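MstE (Scytonema sp. PCC 10023, PDB 6SBF) is a monodomain class II terpene cyclase that probably cyclises a linear isoprenoid substrate into the complex scaffolds of merosterol-type natural products. Local coordinates at residues T139-N144 and P187-R192; S180-A185 and T219-E224; Y196-Q201 and E224-G229. The protein carries 1 engineered substitution. One frame throughout, in Å; residues are numbered along the deposited sequence. Where two conformers were deposited one is given.

Contact 1: residues T139-N144 and P187-R192; sequences THLQPN and PEFRSR
The Phe189 ring meets Leu141 at its edge: CD1 of the leucine lies near the ring plane, 4.4 Å from Phe189 CE2, so this is rim packing and not a CH-pi contact over a face. The Phe189 side chain also touches Arg134 and Leu137 of helix 128-138. Within the helix, Pro187 CA sits 3.8 Å above one face of the Arg190 guanidinium, offset toward its rim. A third flat group belongs to the loop 139-144. The Gln142 amide holds His140 O almost in its own plane, with Gln142 NE2 3.0 Å from His140 O and a nearly straight N-H...O angle of 172°. Seen from the carbonyl the approach is different, because the donor stands well above the carbonyl plane. A bend at chi2 (-52°) folds Gln142 back on the chain, and the rotation of the amide then points NE2 at His140 O.

Leu141 lies between these two bonded residues, and the same CD1 that meets the ring also rests 4.2 Å from Arg192 CG. Arg192 begins with CG anti to the backbone N (chi1 -179°), and the touching part is its aliphatic stem. Leu193, one residue further along helix 187-200, and Ile147 also touch Leu141. The contact therefore joins the loop between helices 128-138 and 152-158 to the first turns of helix 187-200.

His140 NE2 bonds to Glu98, but no hydrogen bond or salt bridge crosses between the two segments. Leu141 meets residues 187-192 through one methyl, CD1, and the cohesion comes from dispersion and from withdrawing hydrocarbon from water.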
ATOM      1  N   THR A 139     -10.169  17.963   3.383  0.50 17.41           N
ATOM      2  CA  THR A 139     -10.933  17.993   4.647  0.50 17.62           C
ATOM      3  C   THR A 139     -10.251  17.156   5.746  0.50 16.62           C
ATOM      4  O   THR A 139     -10.506  17.424   6.921  0.50 21.49           O
ATOM      5  CB  THR A 139     -12.371  17.532   4.397  0.50 17.39           C
ATOM      6  OG1 THR A 139     -12.883  18.297   3.300  0.50 23.51           O
ATOM      7  CG2 THR A 139     -13.228  17.714   5.625  0.50 18.49           C
ATOM      8  N   HIS A 140      -9.441  16.175   5.362  1.00 16.19           N
ATOM      9  CA  HIS A 140      -8.767  15.246   6.265  1.00 14.66           C
ATOM     10  C   HIS A 140      -7.400  15.758   6.738  1.00 15.30           C
ATOM     11  O   HIS A 140      -6.799  15.076   7.595  1.00 15.50           O
ATOM     12  CB  HIS A 140      -8.641  13.903   5.570  1.00 14.61           C
ATOM     13  CG  HIS A 140      -9.929  13.217   5.338  1.00 14.43           C
ATOM     14  ND1 HIS A 140     -10.675  12.643   6.354  1.00 20.41           N
ATOM     15  CD2 HIS A 140     -10.589  12.960   4.223  1.00 17.07           C
ATOM     16  CE1 HIS A 140     -11.749  12.073   5.814  1.00 20.65           C
ATOM     17  NE2 HIS A 140     -11.715  12.253   4.538  1.00 17.42           N
ATOM     18  N   LEU A 141      -6.933  16.892   6.226  1.00 16.79           N
ATOM     19  CA  LEU A 141      -5.674  17.457   6.692  1.00 16.64           C
ATOM     20  C   LEU A 141      -5.816  17.921   8.139  1.00 18.56           C
ATOM     21  O   LEU A 141      -6.784  18.597   8.450  1.00 23.64           O
ATOM     22  CB  LEU A 141      -5.283  18.616   5.795  1.00 19.13           C
ATOM     23  CG  LEU A 141      -4.867  18.242   4.388  1.00 23.85           C
ATOM     24  CD1 LEU A 141      -4.822  19.489   3.521  1.00 29.49           C
ATOM     25  CD2 LEU A 141      -3.543  17.497   4.391  1.00 26.97           C
ATOM     26  N   GLN A 142      -4.812  17.593   8.963  1.00 17.94           N
ATOM     27  CA  GLN A 142      -4.831  17.885  10.413  1.00 19.66           C
ATOM     28  C   GLN A 142      -3.938  19.078  10.732  1.00 22.91           C
ATOM     29  O   GLN A 142      -2.958  19.333  10.040  1.00 20.83           O
ATOM     30  CB  GLN A 142      -4.395  16.618  11.137  1.00 22.04           C
ATOM     31  CG  GLN A 142      -5.358  15.456  10.972  1.00 21.82           C
ATOM     32  CD  GLN A 142      -6.784  15.830  11.319  1.00 24.49           C
ATOM     33  OE1 GLN A 142      -7.054  16.183  12.483  1.00 31.01           O
ATOM     34  NE2 GLN A 142      -7.723  15.715  10.365  1.00 21.63           N
ATOM     35  N   PRO A 143      -4.210  19.749  11.870  1.00 32.57           N
ATOM     36  CA  PRO A 143      -3.309  20.779  12.421  1.00 38.33           C
ATOM     37  C   PRO A 143      -1.814  20.420  12.521  1.00 31.44           C
ATOM     38  O   PRO A 143      -1.000  21.277  12.267  1.00 41.49           O
ATOM     39  CB  PRO A 143      -3.892  20.975  13.833  1.00 43.99           C
ATOM     40  CG  PRO A 143      -5.360  20.730  13.652  1.00 42.40           C
ATOM     41  CD  PRO A 143      -5.415  19.572  12.692  1.00 37.22           C
ATOM     42  N   ASN A 144      -1.458  19.132  12.689  1.00 36.31           N
ATOM     43  CA  ASN A 144      -0.012  18.716  12.788  1.00 29.26           C
ATOM     44  C   ASN A 144       0.622  18.431  11.429  1.00 28.79           C
ATOM     45  O   ASN A 144       1.850  18.097  11.386  1.00 36.04           O
ATOM     46  CB  ASN A 144       0.247  17.393  13.522  1.00 35.63           C
ATOM     47  CG  ASN A 144      -0.329  16.147  12.869  1.00 49.81           C
ATOM     48  OD1 ASN A 144      -0.716  16.056  11.675  1.00 35.64           O
ATOM     49  ND2 ASN A 144      -0.344  15.135  13.704  1.00 36.10           N
ATOM     50  N   PRO A 187       0.941  14.773  -6.573  1.00 19.50           N
ATOM     51  CA  PRO A 187       1.763  15.985  -6.587  1.00 20.51           C
ATOM     52  C   PRO A 187       1.040  17.175  -5.958  1.00 20.18           C
ATOM     53  O   PRO A 187       1.656  18.062  -5.453  1.00 24.35           O
ATOM     54  CB  PRO A 187       1.939  16.292  -8.085  1.00 26.40           C
ATOM     55  CG  PRO A 187       1.611  15.033  -8.797  1.00 33.22           C
ATOM     56  CD  PRO A 187       0.816  14.147  -7.899  1.00 21.76           C
ATOM     57  N   GLU A 188      -0.293  17.153  -5.950  1.00 21.26           N
ATOM     58  CA  GLU A 188      -1.098  18.264  -5.392  1.00 21.32           C
ATOM     59  C   GLU A 188      -0.934  18.345  -3.859  1.00 19.97           C
ATOM     60  O   GLU A 188      -1.139  19.443  -3.307  1.00 22.64           O
ATOM     61  CB  GLU A 188      -2.581  18.097  -5.784  1.00 25.60           C
ATOM     62  CG  GLU A 188      -2.867  18.092  -7.265  1.00 29.00           C
ATOM     63  CD  GLU A 188      -2.778  16.756  -8.001  1.00 27.47           C
ATOM     64  OE1 GLU A 188      -2.335  15.713  -7.359  1.00 28.59           O
ATOM     65  OE2 GLU A 188      -3.081  16.811  -9.236  1.00 43.28           O
ATOM     66  N   PHE A 189      -0.597  17.230  -3.208  1.00 18.28           N
ATOM     67  CA  PHE A 189      -0.524  17.147  -1.721  1.00 17.06           C
ATOM     68  C   PHE A 189       0.927  17.014  -1.235  1.00 17.33           C
ATOM     69  O   PHE A 189       1.143  17.171  -0.057  1.00 18.18           O
ATOM     70  CB  PHE A 189      -1.372  15.976  -1.202  1.00 16.85           C
ATOM     71  CG  PHE A 189      -2.829  16.287  -1.251  1.00 18.13           C
ATOM     72  CD1 PHE A 189      -3.586  16.002  -2.368  1.00 20.74           C
ATOM     73  CD2 PHE A 189      -3.440  16.863  -0.172  1.00 21.72           C
ATOM     74  CE1 PHE A 189      -4.924  16.333  -2.370  1.00 22.64           C
ATOM     75  CE2 PHE A 189      -4.779  17.188  -0.202  1.00 24.18           C
ATOM     76  CZ  PHE A 189      -5.506  16.961  -1.319  1.00 23.85           C
ATOM     77  N   ARG A 190       1.867  16.734  -2.103  1.00 17.28           N
ATOM     78  CA  ARG A 190       3.219  16.328  -1.699  1.00 17.89           C
ATOM     79  C   ARG A 190       3.843  17.454  -0.870  1.00 17.12           C
ATOM     80  O   ARG A 190       4.386  17.215   0.258  1.00 18.78           O
ATOM     81  CB  ARG A 190       4.059  15.997  -2.938  1.00 19.13           C
ATOM     82  CG  ARG A 190       5.427  15.478  -2.555  1.00 22.56           C
ATOM     83  CD  ARG A 190       6.348  15.418  -3.714  1.00 27.88           C
ATOM     84  NE  ARG A 190       5.854  14.785  -4.883  1.00 39.86           N
ATOM     85  CZ  ARG A 190       5.746  15.370  -6.071  1.00 38.69           C
ATOM     86  NH1 ARG A 190       6.050  16.652  -6.269  1.00 48.43           N
ATOM     87  NH2 ARG A 190       5.301  14.653  -7.056  1.00 36.54           N
ATOM     88  N   SER A 191       3.831  18.689  -1.334  1.00 19.80           N
ATOM     89  CA  SER A 191       4.422  19.835  -0.595  1.00 20.23           C
ATOM     90  C   SER A 191       3.718  20.083   0.746  1.00 19.49           C
ATOM     91  O   SER A 191       4.412  20.345   1.731  1.00 21.30           O
ATOM     92  CB  SER A 191       4.396  21.099  -1.437  1.00 30.54           C
ATOM     93  OG  SER A 191       4.902  22.182  -0.663  1.00 41.54           O
ATOM     94  N   ARG A 192       2.405  19.984   0.801  1.00 18.85           N
ATOM     95  CA  ARG A 192       1.640  20.270   2.025  1.00 20.00           C
ATOM     96  C   ARG A 192       1.982  19.209   3.090  1.00 18.54           C
ATOM     97  O   ARG A 192       2.018  19.576   4.279  1.00 22.68           O
ATOM     98  CB  ARG A 192       0.132  20.247   1.748  1.00 22.59           C
ATOM     99  CG  ARG A 192      -0.753  20.557   2.953  1.00 28.79           C
ATOM    100  CD  ARG A 192      -0.571  21.869   3.720  1.00 36.07           C
ATOM    101  NE  ARG A 192      -0.751  23.092   2.931  1.00 50.67           N
ATOM    102  CZ  ARG A 192      -1.841  23.888   2.938  1.00 50.56           C
ATOM    103  NH1 ARG A 192      -1.892  24.961   2.162  1.00 61.27           N
ATOM    104  NH2 ARG A 192      -2.877  23.597   3.709  1.00 63.04           N
TER

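Contact 2: residues S180-A185 and T219-E224; sequences SAAVAA and TALTAE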
ATOM      1  N   SER A 180      -0.687   9.393   5.058  1.00 12.76           N
ATOM      2  CA  SER A 180       0.000  10.618   4.641  1.00 12.06           C
ATOM      3  C   SER A 180       1.049  10.288   3.570  1.00 12.72           C
ATOM      4  O   SER A 180       1.157  11.014   2.557  1.00 13.27           O
ATOM      5  CB  SER A 180       0.637  11.286   5.854  1.00 13.38           C
ATOM      6  OG  SER A 180      -0.329  11.710   6.795  1.00 14.45           O
ATOM      7  N   ALA A 181       1.804   9.219   3.723  1.00 12.87           N
ATOM      8  CA  ALA A 181       2.834   8.814   2.777  1.00 13.47           C
ATOM      9  C   ALA A 181       2.176   8.523   1.423  1.00 13.55           C
ATOM     10  O   ALA A 181       2.693   8.915   0.356  1.00 14.84           O
ATOM     11  CB  ALA A 181       3.615   7.627   3.294  1.00 14.28           C
ATOM     12  N   ALA A 182       1.099   7.776   1.429  1.00 13.44           N
ATOM     13  CA  ALA A 182       0.416   7.395   0.191  1.00 13.07           C
ATOM     14  C   ALA A 182      -0.199   8.644  -0.470  1.00 11.87           C
ATOM     15  O   ALA A 182      -0.088   8.792  -1.701  1.00 13.91           O
ATOM     16  CB  ALA A 182      -0.632   6.346   0.470  1.00 13.65           C
ATOM     17  N   VAL A 183      -0.845   9.517   0.260  1.00 12.42           N
ATOM     18  CA  VAL A 183      -1.473  10.732  -0.297  1.00 12.60           C
ATOM     19  C   VAL A 183      -0.373  11.625  -0.857  1.00 13.10           C
ATOM     20  O   VAL A 183      -0.608  12.307  -1.873  1.00 14.57           O
ATOM     21  CB  VAL A 183      -2.400  11.414   0.717  1.00 13.31           C
ATOM     22  CG1 VAL A 183      -2.885  12.766   0.252  1.00 14.40           C
ATOM     23  CG2 VAL A 183      -3.611  10.537   1.004  1.00 13.31           C
ATOM     24  N   ALA A 184       0.790  11.628  -0.265  1.00 13.20           N
ATOM     25  CA  ALA A 184       1.924  12.446  -0.776  1.00 13.69           C
ATOM     26  C   ALA A 184       2.432  11.920  -2.124  1.00 13.68           C
ATOM     27  O   ALA A 184       3.255  12.632  -2.719  1.00 16.38           O
ATOM     28  CB  ALA A 184       3.030  12.467   0.242  1.00 14.95           C
ATOM     29  N   ALA A 185       2.002  10.764  -2.595  1.00 13.30           N
ATOM     30  CA  ALA A 185       2.260  10.316  -3.996  1.00 14.27           C
ATOM     31  C   ALA A 185       1.549  11.254  -4.994  1.00 15.41           C
ATOM     32  O   ALA A 185       1.946  11.278  -6.149  1.00 19.14           O
ATOM     33  CB  ALA A 185       1.844   8.876  -4.235  1.00 15.67           C
ATOM     34  N   THR A 219       7.588   3.259   5.016  1.00 10.75           N
ATOM     35  CA  THR A 219       8.947   3.770   4.783  1.00 11.41           C
ATOM     36  C   THR A 219       9.159   3.946   3.270  1.00 11.98           C
ATOM     37  O   THR A 219       9.680   4.984   2.833  1.00 12.42           O
ATOM     38  CB  THR A 219       9.983   2.850   5.417  1.00 11.49           C
ATOM     39  OG1 THR A 219       9.736   2.796   6.838  1.00 12.56           O
ATOM     40  CG2 THR A 219      11.399   3.350   5.165  1.00 12.43           C
ATOM     41  N   ALA A 220       8.828   2.939   2.476  1.00 11.76           N
ATOM     42  CA  ALA A 220       9.021   3.038   1.000  1.00 11.05           C
ATOM     43  C   ALA A 220       8.175   4.194   0.469  1.00 10.91           C
ATOM     44  O   ALA A 220       8.674   5.001  -0.313  1.00 12.01           O
ATOM     45  CB  ALA A 220       8.602   1.751   0.347  1.00 12.24           C
ATOM     46  N   LEU A 221       6.895   4.269   0.837  1.00 10.82           N
ATOM     47  CA  LEU A 221       6.033   5.317   0.282  1.00 11.54           C
ATOM     48  C   LEU A 221       6.544   6.691   0.672  1.00 11.93           C
ATOM     49  O   LEU A 221       6.490   7.631  -0.115  1.00 12.04           O
ATOM     50  CB  LEU A 221       4.602   5.101   0.734  1.00 12.01           C
ATOM     51  CG  LEU A 221       3.854   3.966   0.042  1.00 12.81           C
ATOM     52  CD1 LEU A 221       2.583   3.668   0.743  1.00 15.82           C
ATOM     53  CD2 LEU A 221       3.625   4.262  -1.441  1.00 14.72           C
ATOM     54  N   THR A 222       6.986   6.861   1.910  1.00 11.78           N
ATOM     55  CA  THR A 222       7.460   8.185   2.369  1.00 11.74           C
ATOM     56  C   THR A 222       8.737   8.562   1.616  1.00 11.43           C
ATOM     57  O   THR A 222       8.840   9.713   1.110  1.00 12.59           O
ATOM     58  CB  THR A 222       7.671   8.225   3.879  1.00 12.10           C
ATOM     59  OG1 THR A 222       6.459   7.903   4.579  1.00 12.78           O
ATOM     60  CG2 THR A 222       8.113   9.610   4.268  1.00 13.49           C
ATOM     61  N   ALA A 223       9.696   7.648   1.556  1.00 11.65           N
ATOM     62  CA  ALA A 223      10.951   7.939   0.855  1.00 12.31           C
ATOM     63  C   ALA A 223      10.668   8.251  -0.631  1.00 12.10           C
ATOM     64  O   ALA A 223      11.329   9.141  -1.212  1.00 13.22           O
ATOM     65  CB  ALA A 223      11.900   6.807   1.007  1.00 12.72           C
ATOM     66  N   GLU A 224       9.729   7.523  -1.230  1.00 12.06           N
ATOM     67  CA  GLU A 224       9.382   7.787  -2.644  1.00 12.77           C
ATOM     68  C   GLU A 224       8.792   9.190  -2.777  1.00 13.35           C
ATOM     69  O   GLU A 224       9.103   9.908  -3.774  1.00 15.16           O
ATOM     70  CB  GLU A 224       8.363   6.759  -3.123  1.00 13.26           C
ATOM     71  CG  GLU A 224       8.932   5.399  -3.445  1.00 14.20           C
ATOM     72  CD  GLU A 224       7.895   4.323  -3.753  1.00 15.24           C
ATOM     73  OE1 GLU A 224       6.654   4.592  -3.591  1.00 18.33           O
ATOM     74  OE2 GLU A 224       8.329   3.214  -4.139  1.00 18.70           O
TER
HETATM   75  O   HOH W   1       4.370   8.155  -1.808  1.00 13.86           O
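Ala181 CB packs against Leu221 and Thr222 of helix 215-229: it lies 3.7 Å from Leu221 CB and only 3.1 Å from Thr222 OG1, a very tight methyl-to-oxygen approach. The alpha carbons of Ala181 and Thr222 come within 4.7 Å, a spacing that a side chain as small as a methyl permits. Thr222 OG1, which lies anti to its own carbonyl carbon (chi1 -58°), is hydrogen-bonded to Thr218 O one turn back, so it meets the alanine with a polar partner of its own.

This close helix pairing belongs to the alpha6-alpha6 barrel of the cyclase, where helix 177-183 and helix 215-229 pack side against side in the buried interior.

Leu221 spans the neighbouring part of the interface. Its CB serves Ala181, while its CD1 reaches 4.2 Å to Ala182 CB; Trp270 of helix 265-275 also touches the leucine, and Trp114 of helix 109-121 touches Ala182.

A single water joins the two backbones, donating to Ala181 O and to Leu221 O, each 2.8 Å from the water oxygen. Where helix 177-183 runs out, Ala185 N turns to Ala182 O at 3.0 Å, and the water supplies a donor for the carbonyl of Ala181.

Contact 3: residues Y196-Q201 and E224-G229; sequences YLRVTQ and EALAAG
Ala225 opens the contact: its CB points toward helix 187-200 and meets Leu197 CD1 at 4.5 Å, a loose methyl-to-methyl touch. Just before it, Glu224 turns elsewhere, its OE1 forming a salt bridge with Arg273. Leu197 also packs on Ser180 and Ala184, so its side chain lies where helix 187-200 and helix 215-229 meet helix 177-183 and the residue that follows it. Its carbonyl oxygen is hydrogen-bonded by Trp207 NE1.

Leu226 carries the larger share. Both of its branches face the same carbon of Arg198: CD1 lies 4.1 Å from Arg198 CD, and CD2 lies 4.2 Å from it. The forked end of the leucine abuts this one methylene, and the two side chains cross at about a right angle. Arg198 reaches this position by bending at chi2 and chi3 (-69° and -56°), which turns its methylene chain over the leucine while Arg198 NH2 forms a salt bridge with Asp234, a residue outside both segments. Ile238 of helix 235-248 and His194 also touch Leu226, so the leucine has neighbours from two helices.

Further along, the Ala228 side chain touches Arg190, an earlier residue of helix 187-200.

This is ordinary helix-to-helix packing between two helices that follow one another in the alpha-helical barrel. No hydrogen bond or salt bridge links the two segments, and what joins them is apolar. The methylenes of Arg198 behave as hydrocarbon against Leu226, while its guanidinium looks beyond the contact to Asp234, which probably helps keep the chain bent.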
ATOM      1  N   TYR A 196       5.423  17.192   7.807  1.00 13.87           N
ATOM      2  CA  TYR A 196       4.905  16.089   8.656  1.00 14.24           C
ATOM      3  C   TYR A 196       5.692  14.820   8.355  1.00 14.31           C
ATOM      4  O   TYR A 196       6.144  14.099   9.286  1.00 14.39           O
ATOM      5  CB  TYR A 196       3.416  15.883   8.393  1.00 14.94           C
ATOM      6  CG  TYR A 196       2.870  14.661   9.066  1.00 13.71           C
ATOM      7  CD1 TYR A 196       2.428  14.688  10.378  1.00 15.45           C
ATOM      8  CD2 TYR A 196       2.839  13.462   8.386  1.00 15.26           C
ATOM      9  CE1 TYR A 196       1.946  13.545  10.993  1.00 15.93           C
ATOM     10  CE2 TYR A 196       2.359  12.328   9.009  1.00 15.23           C
ATOM     11  CZ  TYR A 196       1.942  12.351  10.330  1.00 15.65           C
ATOM     12  OH  TYR A 196       1.476  11.196  10.910  1.00 19.01           O
ATOM     13  N   LEU A 197       5.900  14.511   7.088  1.00 13.95           N
ATOM     14  CA  LEU A 197       6.683  13.309   6.739  1.00 13.72           C
ATOM     15  C   LEU A 197       8.126  13.459   7.255  1.00 13.33           C
ATOM     16  O   LEU A 197       8.692  12.467   7.789  1.00 14.92           O
ATOM     17  CB  LEU A 197       6.643  13.041   5.261  1.00 14.63           C
ATOM     18  CG  LEU A 197       5.235  12.665   4.743  1.00 17.27           C
ATOM     19  CD1 LEU A 197       5.230  12.521   3.260  1.00 18.60           C
ATOM     20  CD2 LEU A 197       4.740  11.368   5.366  1.00 19.29           C
ATOM     21  N   ARG A 198       8.739  14.608   7.153  1.00 13.67           N
ATOM     22  CA  ARG A 198      10.113  14.714   7.656  1.00 14.49           C
ATOM     23  C   ARG A 198      10.167  14.521   9.190  1.00 14.21           C
ATOM     24  O   ARG A 198      11.068  13.795   9.696  1.00 14.80           O
ATOM     25  CB  ARG A 198      10.740  16.041   7.265  1.00 15.09           C
ATOM     26  CG  ARG A 198      11.155  16.123   5.797  1.00 16.14           C
ATOM     27  CD  ARG A 198      12.340  15.219   5.434  1.00 16.27           C
ATOM     28  NE  ARG A 198      13.494  15.494   6.268  1.00 16.81           N
ATOM     29  CZ  ARG A 198      14.233  16.550   6.243  1.00 20.82           C
ATOM     30  NH1 ARG A 198      15.092  16.722   7.240  1.00 30.93           N
ATOM     31  NH2 ARG A 198      14.179  17.413   5.262  1.00 21.40           N
ATOM     32  N   VAL A 199       9.270  15.118   9.937  1.00 15.40           N
ATOM     33  CA  VAL A 199       9.395  15.100  11.426  1.00 16.86           C
ATOM     34  C   VAL A 199       9.042  13.745  11.984  1.00 15.91           C
ATOM     35  O   VAL A 199       9.463  13.438  13.112  1.00 19.75           O
ATOM     36  CB  VAL A 199       8.591  16.224  12.057  1.00 19.83           C
ATOM     37  CG1 VAL A 199       9.072  17.586  11.572  1.00 23.78           C
ATOM     38  CG2 VAL A 199       7.120  15.990  12.011  1.00 21.10           C
ATOM     39  N   THR A 200       8.337  12.911  11.238  1.00 14.31           N
ATOM     40  CA  THR A 200       7.916  11.573  11.724  1.00 13.99           C
ATOM     41  C   THR A 200       8.929  10.466  11.465  1.00 13.68           C
ATOM     42  O   THR A 200       8.752   9.341  11.953  1.00 15.20           O
ATOM     43  CB  THR A 200       6.547  11.189  11.197  1.00 14.74           C
ATOM     44  OG1 THR A 200       6.512  11.288   9.768  1.00 14.97           O
ATOM     45  CG2 THR A 200       5.448  12.018  11.801  1.00 15.93           C
ATOM     46  N   GLN A 201      10.024  10.728  10.784  1.00 13.73           N
ATOM     47  CA  GLN A 201      11.042   9.690  10.549  1.00 13.04           C
ATOM     48  C   GLN A 201      11.620   9.319  11.921  1.00 13.74           C
ATOM     49  O   GLN A 201      11.972  10.202  12.716  1.00 15.64           O
ATOM     50  CB  GLN A 201      12.155  10.208   9.603  1.00 13.83           C
ATOM     51  CG  GLN A 201      13.068   9.105   9.082  1.00 14.63           C
ATOM     52  CD  GLN A 201      14.049   9.607   8.042  1.00 14.36           C
ATOM     53  OE1 GLN A 201      14.286  10.817   7.972  1.00 16.29           O
ATOM     54  NE2 GLN A 201      14.631   8.676   7.299  1.00 13.46           N
ATOM     55  N   GLU A 224       9.729   7.523  -1.230  1.00 12.06           N
ATOM     56  CA  GLU A 224       9.382   7.787  -2.644  1.00 12.77           C
ATOM     57  C   GLU A 224       8.792   9.190  -2.777  1.00 13.35           C
ATOM     58  O   GLU A 224       9.103   9.908  -3.774  1.00 15.16           O
ATOM     59  CB  GLU A 224       8.363   6.759  -3.123  1.00 13.26           C
ATOM     60  CG  GLU A 224       8.932   5.399  -3.445  1.00 14.20           C
ATOM     61  CD  GLU A 224       7.895   4.323  -3.753  1.00 15.24           C
ATOM     62  OE1 GLU A 224       6.654   4.592  -3.591  1.00 18.33           O
ATOM     63  OE2 GLU A 224       8.329   3.214  -4.139  1.00 18.70           O
ATOM     64  N   ALA A 225       7.957   9.668  -1.850  1.00 13.52           N
ATOM     65  CA  ALA A 225       7.352  11.024  -1.951  1.00 14.82           C
ATOM     66  C   ALA A 225       8.458  12.049  -1.807  1.00 15.45           C
ATOM     67  O   ALA A 225       8.483  13.066  -2.527  1.00 16.57           O
ATOM     68  CB  ALA A 225       6.291  11.229  -0.913  1.00 15.72           C
ATOM     69  N   LEU A 226       9.369  11.847  -0.866  1.00 13.30           N
ATOM     70  CA  LEU A 226      10.501  12.779  -0.710  1.00 14.16           C
ATOM     71  C   LEU A 226      11.341  12.791  -1.993  1.00 14.44           C
ATOM     72  O   LEU A 226      11.793  13.871  -2.422  1.00 16.96           O
ATOM     73  CB  LEU A 226      11.328  12.396   0.530  1.00 14.90           C
ATOM     74  CG  LEU A 226      10.614  12.541   1.880  1.00 15.70           C
ATOM     75  CD1 LEU A 226      11.539  12.030   2.976  1.00 17.73           C
ATOM     76  CD2 LEU A 226      10.119  13.968   2.140  1.00 17.40           C
ATOM     77  N   ALA A 227      11.619  11.634  -2.558  1.00 13.56           N
ATOM     78  CA  ALA A 227      12.417  11.557  -3.786  1.00 15.01           C
ATOM     79  C   ALA A 227      11.699  12.287  -4.934  1.00 15.94           C
ATOM     80  O   ALA A 227      12.334  13.030  -5.678  1.00 17.71           O
ATOM     81  CB  ALA A 227      12.683  10.141  -4.196  1.00 16.79           C
ATOM     82  N   ALA A 228      10.389  12.138  -5.050  1.00 16.00           N
ATOM     83  CA  ALA A 228       9.647  12.727  -6.174  1.00 16.57           C
ATOM     84  C   ALA A 228       9.618  14.248  -6.023  1.00 17.54           C
ATOM     85  O   ALA A 228       9.512  14.965  -7.034  1.00 20.74           O
ATOM     86  CB  ALA A 228       8.240  12.164  -6.195  1.00 16.96           C
ATOM     87  N   GLY A 229       9.724  14.794  -4.808  1.00 15.92           N
ATOM     88  CA  GLY A 229       9.703  16.254  -4.641  1.00 18.08           C
ATOM     89  C   GLY A 229      11.016  16.908  -5.060  1.00 17.70           C
ATOM     90  O   GLY A 229      11.004  18.129  -5.300  1.00 21.94           O
TER

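In the fold
Helix 187-200 runs through contacts 1 and 3, helix 215-229 through contacts 2 and 3, and helix 177-183 enters at contact 2. These three helices come in succession along the chain and form one part of the alpha6-alpha6 barrel. Contacts 2 and 3 lie closest, with centres about 7 Å apart, and share Glu224; contact 1 is centred about 12 Å from each. Contact 1 closes before contact 3 opens, whereas the segments of contact 2 alternate with those of both others. Phe189 and Arg190 touch the Val183 and Ala184 carbonyls, linking contact 1 to contact 2. The packing thus continues from a surface loop to a buried helix pair.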